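Local coordinates for ribosome inactivating type 1 protein (PDB 3MVG) that belongs to the type 1 ribosome-inactivating proteins, the single-chain members of a toxin family that lack a lectin chain, at residues S117-N121 against I195-T199. Where two conformers were deposited one is given. Residue numbers count along the deposited sequence, not the author numbering.
Unlike the reference sequence in segment 117-121: Ser117 (reference Gln).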
loop_
_atom_site.group_PDB
_atom_site.type_symbol
_atom_site.label_atom_id
_atom_site.label_comp_id
_atom_site.label_asym_id
_atom_site.label_seq_id
_atom_site.Cartn_x
_atom_site.Cartn_y
_atom_site.Cartn_z
ATOM N N SER A 117 -27.101 -6.254 6.852
ATOM C CA SER A 117 -25.920 -5.645 7.438
ATOM C C SER A 117 -25.270 -4.721 6.423
ATOM O O SER A 117 -25.057 -5.112 5.276
ATOM C CB SER A 117 -24.923 -6.736 7.839
ATOM O OG SER A 117 -25.592 -7.841 8.422
ATOM N N ASN A 118 -24.966 -3.495 6.838
ATOM C CA ASN A 118 -24.147 -2.622 6.021
ATOM C C ASN A 118 -22.690 -3.066 6.112
ATOM O O ASN A 118 -22.249 -3.560 7.150
ATOM C CB ASN A 118 -24.352 -1.188 6.499
ATOM C CG ASN A 118 -23.146 -0.328 6.316
ATOM O OD1 ASN A 118 -22.743 -0.019 5.200
ATOM N ND2 ASN A 118 -22.581 0.106 7.425
ATOM N N ARG A 119 -21.940 -2.903 5.027
ATOM C CA ARG A 119 -20.558 -3.377 5.029
ATOM C C ARG A 119 -19.629 -2.597 5.969
ATOM O O ARG A 119 -18.555 -3.089 6.318
ATOM C CB ARG A 119 -20.002 -3.499 3.613
ATOM C CG ARG A 119 -19.726 -2.206 2.887
ATOM C CD ARG A 119 -19.617 -2.523 1.416
ATOM N NE ARG A 119 -19.242 -1.403 0.561
ATOM C CZ ARG A 119 -20.082 -0.475 0.109
ATOM N NH1 ARG A 119 -19.629 0.470 -0.699
ATOM N NH2 ARG A 119 -21.357 -0.472 0.473
ATOM N N GLU A 120 -20.060 -1.421 6.429
ATOM C CA GLU A 120 -19.342 -0.705 7.488
ATOM C C GLU A 120 -19.254 -1.534 8.768
ATOM O O GLU A 120 -18.406 -1.271 9.619
ATOM C CB GLU A 120 -20.002 0.645 7.804
ATOM C CG GLU A 120 -19.719 1.745 6.802
ATOM C CD GLU A 120 -20.460 3.039 7.098
ATOM O OE1 GLU A 120 -20.450 3.494 8.263
ATOM O OE2 GLU A 120 -21.036 3.611 6.149
ATOM N N ASN A 121 -20.134 -2.527 8.894
ATOM C CA ASN A 121 -20.207 -3.361 10.096
ATOM C C ASN A 121 -19.738 -4.806 9.895
ATOM O O ASN A 121 -20.005 -5.678 10.724
ATOM C CB ASN A 121 -21.631 -3.315 10.673
ATOM C CG ASN A 121 -22.095 -1.896 10.958
ATOM O OD1 ASN A 121 -21.353 -1.087 11.514
ATOM N ND2 ASN A 121 -23.322 -1.586 10.565
ATOM N N ILE A 195 -15.518 3.226 1.560
ATOM C CA ILE A 195 -16.797 3.059 0.888
ATOM C C ILE A 195 -17.011 4.090 -0.225
ATOM O O ILE A 195 -17.517 3.759 -1.299
ATOM C CB ILE A 195 -17.954 3.082 1.900
ATOM C CG1 ILE A 195 -17.885 1.840 2.787
ATOM C CG2 ILE A 195 -19.290 3.139 1.196
ATOM C CD1 ILE A 195 -19.134 1.600 3.578
ATOM N N ASP A 196 -16.611 5.335 0.030
ATOM C CA ASP A 196 -16.749 6.397 -0.965
ATOM C C ASP A 196 -15.793 6.187 -2.129
ATOM O O ASP A 196 -16.117 6.493 -3.274
ATOM C CB ASP A 196 -16.559 7.776 -0.342
ATOM C CG ASP A 196 -17.263 8.856 -1.122
ATOM O OD1 ASP A 196 -16.711 9.963 -1.216
ATOM O OD2 ASP A 196 -18.370 8.596 -1.652
ATOM N N LEU A 197 -14.624 5.629 -1.838
ATOM C CA LEU A 197 -13.693 5.277 -2.882
ATOM C C LEU A 197 -14.319 4.235 -3.823
ATOM O O LEU A 197 -14.348 4.412 -5.045
ATOM C CB LEU A 197 -12.408 4.770 -2.244
ATOM C CG LEU A 197 -11.213 4.600 -3.160
ATOM C CD1 LEU A 197 -10.805 5.932 -3.798
ATOM C CD2 LEU A 197 -10.068 4.009 -2.355
ATOM N N GLN A 198 -14.876 3.174 -3.238
ATOM C CA GLN A 198 -15.552 2.132 -4.005
ATOM C C GLN A 198 -16.652 2.712 -4.890
ATOM O O GLN A 198 -16.768 2.358 -6.060
ATOM C CB GLN A 198 -16.153 1.070 -3.076
ATOM C CG GLN A 198 -15.132 0.280 -2.274
ATOM C CD GLN A 198 -15.779 -0.577 -1.202
ATOM O OE1 GLN A 198 -16.992 -0.538 -1.001
ATOM N NE2 GLN A 198 -14.973 -1.358 -0.511
ATOM N N THR A 199 -17.460 3.609 -4.316
ATOM C CA THR A 199 -18.578 4.253 -5.023
ATOM C C THR A 199 -18.122 5.070 -6.235
ATOM O O THR A 199 -18.868 5.224 -7.204
ATOM C CB THR A 199 -19.364 5.175 -4.044
ATOM O OG1 THR A 199 -19.788 4.417 -2.904
ATOM C CG2 THR A 199 -20.571 5.833 -4.705
HETATM O O HOH W 1 -20.595 1.947 -2.785
#
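Ile195, the first residue of the 195-199 helical segment to meet 117-121, points toward the loop and supplies most of the nonpolar contact. Its CD1 packs against CG of Glu120 at 3.3 Å, while its CG2 lies over one face of the Arg119 guanidinium, 3.3 Å from NH1. One turn on, Gln198 approaches the edge of that group: its OE1 accepts two hydrogen bonds, from Arg119 NE at 2.9 Å and from Arg119 NH1 at 2.8 Å, so a single amide oxygen bridges two donors. NE2 of Gln198 is hydrogen-bonded to OE1 of Gln157, and Arg119 NH2 to OE1 of Gln112. At Thr199 the link is indirect; a water accepts from Arg119 NH1 (2.7 Å) and donates to Thr199 OG1 (2.6 Å), which itself donates to Ile195 O (2.9 Å). With Tyr108 making a cation-pi contact, Arg119 is an inward-reaching side chain that ties the loop between helices 108-115 and 126-138 to helix 192-199, within the helical part of the ribosome-inactivating protein fold.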